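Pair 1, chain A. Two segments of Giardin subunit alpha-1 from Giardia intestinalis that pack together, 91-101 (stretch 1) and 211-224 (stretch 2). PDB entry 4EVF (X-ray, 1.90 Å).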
# COMPACT_ATOMS: atom_id res chain seq x y z
N ASP A 91 -0.16 -8.23 12.75
CA ASP A 91 -1.20 -8.01 11.75
C ASP A 91 -0.64 -8.24 10.35
O ASP A 91 -0.13 -7.31 9.72
CB ASP A 91 -1.79 -6.59 11.87
CG ASP A 91 -3.10 -6.40 11.09
OD1 ASP A 91 -3.32 -7.13 10.09
OD2 ASP A 91 -3.91 -5.52 11.47
N HIS A 92 -0.72 -9.47 9.85
CA HIS A 92 -0.08 -9.78 8.57
C HIS A 92 -0.70 -9.00 7.40
O HIS A 92 0.01 -8.60 6.47
CB HIS A 92 -0.10 -11.28 8.28
CG HIS A 92 0.68 -12.10 9.26
ND1 HIS A 92 0.88 -13.46 9.12
CD2 HIS A 92 1.31 -11.75 10.41
CE1 HIS A 92 1.59 -13.91 10.13
NE2 HIS A 92 1.87 -12.89 10.93
N MET A 93 -2.01 -8.82 7.42
CA MET A 93 -2.65 -8.05 6.36
C MET A 93 -2.07 -6.64 6.34
O MET A 93 -1.73 -6.13 5.28
CB MET A 93 -4.17 -8.02 6.52
CG MET A 93 -4.82 -9.35 6.11
SD MET A 93 -6.62 -9.31 6.31
CE MET A 93 -6.74 -9.19 8.09
N ALA A 94 -1.95 -6.04 7.52
CA ALA A 94 -1.39 -4.69 7.63
C ALA A 94 0.07 -4.67 7.16
O ALA A 94 0.51 -3.70 6.52
CB ALA A 94 -1.48 -4.21 9.06
N PHE A 95 0.81 -5.74 7.47
CA PHE A 95 2.18 -5.88 6.97
C PHE A 95 2.23 -5.70 5.46
O PHE A 95 3.08 -4.95 4.94
CB PHE A 95 2.78 -7.26 7.33
CG PHE A 95 3.14 -7.43 8.79
CD1 PHE A 95 3.12 -6.36 9.67
CD2 PHE A 95 3.51 -8.69 9.28
CE1 PHE A 95 3.45 -6.53 11.01
CE2 PHE A 95 3.86 -8.86 10.61
CZ PHE A 95 3.82 -7.78 11.48
N PHE A 96 1.35 -6.40 4.74
CA PHE A 96 1.32 -6.29 3.28
C PHE A 96 1.09 -4.84 2.85
O PHE A 96 1.77 -4.34 1.93
CB PHE A 96 0.23 -7.20 2.65
CG PHE A 96 0.35 -8.64 3.03
CD1 PHE A 96 1.59 -9.22 3.27
CD2 PHE A 96 -0.79 -9.43 3.18
CE1 PHE A 96 1.69 -10.56 3.64
CE2 PHE A 96 -0.70 -10.76 3.54
CZ PHE A 96 0.55 -11.33 3.77
N ASP A 97 0.14 -4.19 3.50
CA ASP A 97 -0.25 -2.82 3.16
C ASP A 97 0.88 -1.81 3.40
O ASP A 97 1.01 -0.86 2.66
CB ASP A 97 -1.50 -2.38 3.94
CG ASP A 97 -2.67 -3.33 3.74
OD1 ASP A 97 -2.61 -4.17 2.81
OD2 ASP A 97 -3.66 -3.21 4.50
N THR A 98 1.65 -2.02 4.46
CA THR A 98 2.61 -1.03 4.95
C THR A 98 4.05 -1.26 4.46
O THR A 98 4.80 -0.31 4.22
CB THR A 98 2.59 -0.95 6.51
OG1 THR A 98 2.88 -2.23 7.07
CG2 THR A 98 1.23 -0.49 7.02
N VAL A 99 4.44 -2.53 4.31
CA VAL A 99 5.81 -2.89 3.95
C VAL A 99 5.95 -3.16 2.45
O VAL A 99 6.91 -2.72 1.81
CB VAL A 99 6.29 -4.14 4.76
CG1 VAL A 99 7.62 -4.66 4.24
CG2 VAL A 99 6.40 -3.82 6.24
N ILE A 100 4.99 -3.88 1.87
CA ILE A 100 5.11 -4.29 0.48
C ILE A 100 4.59 -3.26 -0.52
O ILE A 100 5.21 -3.02 -1.55
CB ILE A 100 4.46 -5.66 0.22
CG1 ILE A 100 5.00 -6.69 1.21
CG2 ILE A 100 4.73 -6.09 -1.23
CD1 ILE A 100 4.42 -8.09 1.03
N LEU A 101 3.44 -2.66 -0.21
CA LEU A 101 2.86 -1.61 -1.04
C LEU A 101 3.49 -0.28 -0.59
O LEU A 101 2.87 0.53 0.10
CB LEU A 101 1.34 -1.60 -0.87
CG LEU A 101 0.37 -0.84 -1.79
CD1 LEU A 101 0.30 0.60 -1.34
CD2 LEU A 101 0.70 -0.95 -3.29
N LYS A 211 -0.67 -20.03 2.86
CA LYS A 211 -0.88 -19.12 3.98
C LYS A 211 -0.02 -17.86 3.84
O LYS A 211 0.06 -17.29 2.75
CB LYS A 211 -0.64 -19.85 5.31
CG LYS A 211 -1.65 -20.97 5.57
CD LYS A 211 -1.31 -21.76 6.81
CE LYS A 211 -2.42 -22.75 7.15
NZ LYS A 211 -2.13 -23.48 8.42
N THR A 212 0.61 -17.44 4.93
CA THR A 212 1.33 -16.16 4.93
C THR A 212 2.52 -16.15 3.95
O THR A 212 2.80 -15.13 3.31
CB THR A 212 1.76 -15.75 6.36
OG1 THR A 212 0.62 -15.75 7.24
CG2 THR A 212 2.38 -14.34 6.35
N ASP A 213 3.21 -17.29 3.83
CA ASP A 213 4.27 -17.39 2.82
C ASP A 213 3.68 -17.06 1.47
O ASP A 213 4.19 -16.22 0.74
CB ASP A 213 4.87 -18.80 2.72
CG ASP A 213 5.81 -19.13 3.87
OD1 ASP A 213 6.37 -18.20 4.50
OD2 ASP A 213 5.99 -20.34 4.12
N TYR A 214 2.58 -17.76 1.15
CA TYR A 214 1.91 -17.55 -0.11
C TYR A 214 1.57 -16.09 -0.37
O TYR A 214 1.95 -15.51 -1.39
CB TYR A 214 0.63 -18.40 -0.20
CG TYR A 214 -0.15 -18.06 -1.43
CD1 TYR A 214 0.20 -18.60 -2.66
CD2 TYR A 214 -1.23 -17.18 -1.38
CE1 TYR A 214 -0.49 -18.28 -3.81
CE2 TYR A 214 -1.94 -16.86 -2.51
CZ TYR A 214 -1.56 -17.41 -3.73
OH TYR A 214 -2.25 -17.10 -4.87
N TYR A 215 0.82 -15.49 0.54
CA TYR A 215 0.36 -14.12 0.34
C TYR A 215 1.52 -13.13 0.26
O TYR A 215 1.45 -12.17 -0.49
CB TYR A 215 -0.66 -13.70 1.39
CG TYR A 215 -1.95 -14.46 1.22
CD1 TYR A 215 -2.71 -14.28 0.08
CD2 TYR A 215 -2.37 -15.39 2.17
CE1 TYR A 215 -3.88 -15.00 -0.11
CE2 TYR A 215 -3.53 -16.11 2.00
CZ TYR A 215 -4.29 -15.90 0.86
OH TYR A 215 -5.45 -16.61 0.67
N THR A 216 2.58 -13.39 1.02
CA THR A 216 3.74 -12.50 1.00
C THR A 216 4.40 -12.49 -0.38
O THR A 216 4.66 -11.41 -0.95
CB THR A 216 4.79 -12.86 2.08
OG1 THR A 216 4.22 -12.73 3.39
CG2 THR A 216 6.00 -11.95 1.97
N PHE A 217 4.67 -13.67 -0.92
CA PHE A 217 5.28 -13.78 -2.25
C PHE A 217 4.33 -13.31 -3.37
O PHE A 217 4.75 -12.74 -4.38
CB PHE A 217 5.79 -15.20 -2.52
CG PHE A 217 7.10 -15.51 -1.86
CD1 PHE A 217 7.16 -15.83 -0.51
CD2 PHE A 217 8.28 -15.50 -2.59
CE1 PHE A 217 8.37 -16.12 0.11
CE2 PHE A 217 9.49 -15.79 -1.98
CZ PHE A 217 9.53 -16.10 -0.63
N TYR A 218 3.04 -13.57 -3.17
CA TYR A 218 2.04 -13.13 -4.13
C TYR A 218 1.96 -11.59 -4.17
O TYR A 218 1.90 -10.99 -5.25
CB TYR A 218 0.67 -13.72 -3.76
CG TYR A 218 -0.34 -13.73 -4.89
CD1 TYR A 218 0.06 -13.86 -6.21
CD2 TYR A 218 -1.70 -13.58 -4.63
CE1 TYR A 218 -0.87 -13.88 -7.25
CE2 TYR A 218 -2.64 -13.59 -5.66
CZ TYR A 218 -2.22 -13.74 -6.96
OH TYR A 218 -3.15 -13.74 -7.97
N CYS A 219 1.97 -10.96 -3.00
CA CYS A 219 1.96 -9.50 -2.96
C CYS A 219 3.24 -8.96 -3.60
O CYS A 219 3.21 -7.98 -4.36
CB CYS A 219 1.79 -8.97 -1.53
SG CYS A 219 0.08 -9.15 -0.87
N ALA A 220 4.36 -9.59 -3.28
CA ALA A 220 5.67 -9.19 -3.82
C ALA A 220 5.67 -9.22 -5.35
O ALA A 220 6.17 -8.30 -6.02
CB ALA A 220 6.75 -10.09 -3.27
N HIS A 221 5.12 -10.30 -5.90
CA HIS A 221 4.88 -10.45 -7.34
C HIS A 221 4.13 -9.27 -7.96
O HIS A 221 4.60 -8.66 -8.93
CB HIS A 221 4.14 -11.77 -7.60
CG HIS A 221 3.49 -11.84 -8.94
ND1 HIS A 221 4.20 -12.05 -10.10
CD2 HIS A 221 2.19 -11.75 -9.31
CE1 HIS A 221 3.37 -12.07 -11.13
NE2 HIS A 221 2.14 -11.89 -10.68
N PHE A 222 2.96 -8.94 -7.41
CA PHE A 222 2.19 -7.78 -7.88
C PHE A 222 2.96 -6.48 -7.71
O PHE A 222 2.95 -5.62 -8.60
CB PHE A 222 0.85 -7.68 -7.16
CG PHE A 222 -0.18 -8.67 -7.64
CD1 PHE A 222 -0.84 -9.49 -6.73
CD2 PHE A 222 -0.49 -8.78 -8.98
CE1 PHE A 222 -1.78 -10.41 -7.16
CE2 PHE A 222 -1.44 -9.70 -9.41
CZ PHE A 222 -2.08 -10.51 -8.50
N ALA A 223 3.63 -6.33 -6.56
CA ALA A 223 4.37 -5.10 -6.27
C ALA A 223 5.42 -4.87 -7.35
O ALA A 223 5.53 -3.77 -7.89
CB ALA A 223 5.05 -5.18 -4.91
N LEU A 224 6.17 -5.93 -7.66
CA LEU A 224 7.22 -5.85 -8.68
C LEU A 224 6.65 -5.56 -10.07
O LEU A 224 7.29 -4.88 -10.87
CB LEU A 224 8.07 -7.13 -8.68
CG LEU A 224 8.84 -7.35 -7.38
CD1 LEU A 224 9.41 -8.76 -7.29
CD2 LEU A 224 9.94 -6.27 -7.21

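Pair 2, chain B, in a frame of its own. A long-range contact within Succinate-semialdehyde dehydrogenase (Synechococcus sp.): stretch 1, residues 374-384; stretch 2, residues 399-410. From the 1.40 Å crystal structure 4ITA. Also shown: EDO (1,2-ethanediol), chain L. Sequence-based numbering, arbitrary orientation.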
# COMPACT_ATOMS: atom_id res chain seq x y z
N ASP B 374 25.13 -19.33 -19.65
CA ASP B 374 25.16 -17.96 -20.16
C ASP B 374 24.26 -17.05 -19.36
O ASP B 374 23.57 -17.48 -18.43
CB ASP B 374 24.81 -17.92 -21.67
CG ASP B 374 23.45 -18.51 -22.00
OD1 ASP B 374 22.53 -18.48 -21.15
OD2 ASP B 374 23.27 -19.00 -23.13
N LEU B 375 24.26 -15.78 -19.74
CA LEU B 375 23.51 -14.75 -19.05
C LEU B 375 21.99 -14.99 -19.04
O LEU B 375 21.34 -14.85 -17.99
CB LEU B 375 23.84 -13.40 -19.69
CG LEU B 375 23.24 -12.15 -19.06
CD1 LEU B 375 23.62 -12.09 -17.60
CD2 LEU B 375 23.76 -10.92 -19.78
N ASP B 376 21.41 -15.36 -20.18
CA ASP B 376 19.98 -15.60 -20.25
C ASP B 376 19.57 -16.71 -19.29
O ASP B 376 18.56 -16.61 -18.60
CB ASP B 376 19.52 -15.94 -21.67
CG ASP B 376 19.46 -14.73 -22.59
OD1 ASP B 376 19.71 -13.61 -22.13
OD2 ASP B 376 19.15 -14.91 -23.79
N GLN B 377 20.37 -17.77 -19.24
CA GLN B 377 20.05 -18.91 -18.38
C GLN B 377 20.18 -18.52 -16.91
O GLN B 377 19.39 -18.93 -16.07
CB GLN B 377 20.98 -20.08 -18.70
CG GLN B 377 20.61 -21.38 -18.01
CD GLN B 377 21.63 -22.48 -18.27
OE1 GLN B 377 22.52 -22.34 -19.11
NE2 GLN B 377 21.52 -23.59 -17.54
N ALA B 378 21.18 -17.70 -16.60
CA ALA B 378 21.37 -17.23 -15.23
C ALA B 378 20.18 -16.42 -14.73
O ALA B 378 19.69 -16.62 -13.62
CB ALA B 378 22.63 -16.40 -15.13
N ILE B 379 19.70 -15.50 -15.57
CA ILE B 379 18.57 -14.66 -15.20
C ILE B 379 17.29 -15.49 -15.08
O ILE B 379 16.52 -15.33 -14.12
CB ILE B 379 18.43 -13.50 -16.21
CG1 ILE B 379 19.62 -12.55 -16.05
CG2 ILE B 379 17.10 -12.76 -16.00
CD1 ILE B 379 19.79 -11.56 -17.18
N ALA B 380 17.05 -16.39 -16.03
CA ALA B 380 15.87 -17.24 -15.96
C ALA B 380 15.85 -18.06 -14.68
O ALA B 380 14.81 -18.17 -14.01
CB ALA B 380 15.79 -18.14 -17.19
N LEU B 381 16.98 -18.66 -14.32
CA LEU B 381 17.03 -19.49 -13.14
C LEU B 381 16.89 -18.64 -11.88
O LEU B 381 16.19 -19.01 -10.94
CB LEU B 381 18.33 -20.30 -13.10
CG LEU B 381 18.53 -21.22 -11.90
CD1 LEU B 381 17.38 -22.20 -11.78
CD2 LEU B 381 19.84 -21.97 -12.05
N ALA B 382 17.56 -17.49 -11.88
CA ALA B 382 17.48 -16.58 -10.75
C ALA B 382 16.04 -16.17 -10.44
O ALA B 382 15.66 -16.05 -9.27
CB ALA B 382 18.33 -15.35 -11.00
N ASN B 383 15.25 -15.98 -11.48
CA ASN B 383 13.87 -15.53 -11.33
C ASN B 383 12.85 -16.65 -11.17
O ASN B 383 11.67 -16.38 -10.92
CB ASN B 383 13.46 -14.65 -12.52
CG ASN B 383 14.18 -13.33 -12.56
OD1 ASN B 383 14.68 -12.85 -11.54
ND2 ASN B 383 14.23 -12.72 -13.74
N ASP B 384 13.29 -17.90 -11.30
CA ASP B 384 12.38 -19.04 -11.33
C ASP B 384 12.00 -19.50 -9.91
O ASP B 384 12.24 -20.64 -9.52
CB ASP B 384 13.00 -20.19 -12.13
CG ASP B 384 12.01 -21.30 -12.43
OD1 ASP B 384 10.80 -21.01 -12.51
OD2 ASP B 384 12.45 -22.46 -12.57
N ALA B 399 27.99 -4.45 -19.51
CA ALA B 399 26.76 -4.87 -20.17
C ALA B 399 26.03 -5.94 -19.36
O ALA B 399 24.80 -5.91 -19.24
CB ALA B 399 27.05 -5.36 -21.58
N GLU B 400 26.78 -6.89 -18.81
CA GLU B 400 26.20 -7.89 -17.93
C GLU B 400 25.62 -7.23 -16.68
O GLU B 400 24.52 -7.58 -16.25
CB GLU B 400 27.22 -8.96 -17.53
CG GLU B 400 27.68 -9.82 -18.69
CD GLU B 400 28.60 -10.95 -18.27
OE1 GLU B 400 29.20 -10.88 -17.16
OE2 GLU B 400 28.73 -11.92 -19.05
N GLN B 401 26.36 -6.30 -16.08
CA GLN B 401 25.89 -5.60 -14.89
C GLN B 401 24.53 -4.96 -15.14
O GLN B 401 23.61 -5.10 -14.33
CB GLN B 401 26.89 -4.53 -14.44
CG GLN B 401 28.22 -5.09 -13.99
CD GLN B 401 29.22 -4.01 -13.67
OE1 GLN B 401 29.11 -2.87 -14.14
NE2 GLN B 401 30.23 -4.35 -12.88
N GLN B 402 24.40 -4.28 -16.27
CA GLN B 402 23.14 -3.61 -16.58
C GLN B 402 22.00 -4.59 -16.81
O GLN B 402 20.87 -4.35 -16.37
CB GLN B 402 23.31 -2.65 -17.76
CG GLN B 402 24.15 -1.42 -17.42
CD GLN B 402 23.64 -0.67 -16.19
OE1 GLN B 402 22.46 -0.30 -16.12
NE2 GLN B 402 24.51 -0.44 -15.21
N ARG B 403 22.26 -5.70 -17.48
CA ARG B 403 21.22 -6.70 -17.67
C ARG B 403 20.77 -7.32 -16.35
O ARG B 403 19.57 -7.52 -16.14
CB ARG B 403 21.64 -7.78 -18.67
CG ARG B 403 21.61 -7.30 -20.12
CD ARG B 403 21.51 -8.47 -21.10
NE ARG B 403 20.30 -9.27 -20.89
CZ ARG B 403 20.14 -10.51 -21.32
NH1 ARG B 403 21.11 -11.12 -21.99
NH2 ARG B 403 19.01 -11.17 -21.08
N PHE B 404 21.72 -7.61 -15.46
CA PHE B 404 21.36 -8.13 -14.14
C PHE B 404 20.51 -7.11 -13.36
O PHE B 404 19.48 -7.47 -12.79
CB PHE B 404 22.62 -8.47 -13.34
CG PHE B 404 23.25 -9.80 -13.70
CD1 PHE B 404 22.49 -10.97 -13.71
CD2 PHE B 404 24.61 -9.89 -13.99
CE1 PHE B 404 23.08 -12.20 -14.03
CE2 PHE B 404 25.20 -11.11 -14.30
CZ PHE B 404 24.43 -12.26 -14.32
N ILE B 405 20.96 -5.85 -13.34
CA ILE B 405 20.21 -4.79 -12.67
C ILE B 405 18.79 -4.68 -13.22
O ILE B 405 17.82 -4.59 -12.46
CB ILE B 405 20.93 -3.43 -12.80
CG1 ILE B 405 22.20 -3.43 -11.96
CG2 ILE B 405 20.01 -2.28 -12.38
CD1 ILE B 405 23.15 -2.29 -12.26
N GLN B 406 18.66 -4.71 -14.53
CA GLN B 406 17.37 -4.49 -15.17
C GLN B 406 16.44 -5.70 -15.06
O GLN B 406 15.23 -5.55 -14.88
CB GLN B 406 17.56 -4.11 -16.64
CG GLN B 406 18.19 -2.73 -16.82
CD GLN B 406 17.29 -1.61 -16.34
OE1 GLN B 406 16.09 -1.60 -16.62
NE2 GLN B 406 17.86 -0.66 -15.61
N GLU B 407 17.00 -6.90 -15.16
CA GLU B 407 16.18 -8.08 -15.40
C GLU B 407 16.00 -9.04 -14.23
O GLU B 407 15.14 -9.91 -14.30
CB GLU B 407 16.70 -8.84 -16.63
CG GLU B 407 16.68 -8.00 -17.90
CD GLU B 407 17.32 -8.72 -19.08
OE1 GLU B 407 17.18 -9.95 -19.18
OE2 GLU B 407 17.96 -8.02 -19.90
N LEU B 408 16.79 -8.90 -13.17
CA LEU B 408 16.55 -9.71 -11.98
C LEU B 408 15.28 -9.21 -11.30
O LEU B 408 15.15 -8.02 -11.01
CB LEU B 408 17.75 -9.68 -11.03
CG LEU B 408 18.98 -10.41 -11.57
CD1 LEU B 408 20.23 -10.08 -10.77
CD2 LEU B 408 18.73 -11.91 -11.60
N ASP B 409 14.34 -10.13 -11.07
CA ASP B 409 13.03 -9.80 -10.53
C ASP B 409 13.07 -9.78 -9.01
O ASP B 409 12.67 -10.74 -8.35
CB ASP B 409 11.97 -10.81 -11.01
CG ASP B 409 11.55 -10.61 -12.45
OD1 ASP B 409 11.75 -9.50 -13.00
OD2 ASP B 409 10.99 -11.56 -13.04
N ALA B 410 13.54 -8.66 -8.47
CA ALA B 410 13.74 -8.54 -7.03
C ALA B 410 13.56 -7.09 -6.63
O ALA B 410 13.68 -6.19 -7.46
CB ALA B 410 15.13 -9.03 -6.65
C1 EDO L . 21.29 -17.87 -25.78
O1 EDO L . 21.36 -17.68 -24.36
C2 EDO L . 20.30 -16.87 -26.34
O2 EDO L . 19.10 -16.91 -25.57

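Two helices that run side by side in nearly the same direction present a packing problem that backbone geometry poses but does not solve. Pair 1, from a giardin, and pair 2, from a dehydrogenase, illustrate the point. Their helix axes approach to 10.7 and 10.9 Å and cross at -23° and -24°, and 14 central residues superpose with an RMSD of 0.5 Å. The start of the first helix is also alike in form: the matched A:Asp91 and B:Asp374 both cap it, with OD1 of A:Asp91 accepting from A:Ala94 N at 3.1 Å and OD1 of B:Asp374 from B:Gln377 N at 3.0 Å.

The central position of the first helix is A:Phe96 in pair 1 and B:Ile379 in pair 2. Both point toward the partner helix, but they divide the space differently. A:Phe96 is a knob seated among A:Thr212, A:Tyr215, A:Thr216 and A:Cys219; its CZ lies 3.6 Å from A:Tyr215 CB, and A:Thr216 OG1 approaches the ring edge, 3.3 Å from A:Phe96 CE1. In pair 2 the aromatic ring comes from the other helix, at the position matching A:Thr216. B:Phe404 starts sideways, yet its end comes nearer, bringing CE1 to 4.0 Å from B:Ile379 CG1, while B:Leu375 CD1 sits over the ring face, 3.4 Å from B:Phe404 CZ. A large ring facing a small threonine is thus exchanged for a branched aliphatic chain facing a large ring.

The polar contacts are redistributed as well. A:His92 and A:Thr212 join through a hydrogen bond, ND1 to OG1 at 3.0 Å; their counterparts B:Leu375 and B:Glu400 touch only through carbon, CD2 to CG at 4.2 Å. Pair 2 instead places charge at the positions of A:Met93, A:Tyr215 and A:Cys219. B:Arg403 NH2 reaches B:Asp376 OD1 at 2.7 Å in a salt bridge across the helices, while B:Arg403 NE binds B:Glu407 OE2 at 2.8 Å within its own helix. The guanidinium also offers a face to B:Leu375 and B:Ile379, so one side chain serves both charge and packing.

Toward the C-terminal end the solutions diverge. In pair 1 the second helix continues, and A:Ile100 nests against it, its CG2 3.8 Å from A:Ala223 CB. In pair 2 B:Leu408 leaves helical geometry, and B:Asn383 bridges to the backbone there: ND2 donates to B:Glu407 O at 3.0 Å and OD1 accepts from B:Asp409 N at 2.8 Å. One backbone arrangement therefore accommodates two quite different sets of contacts.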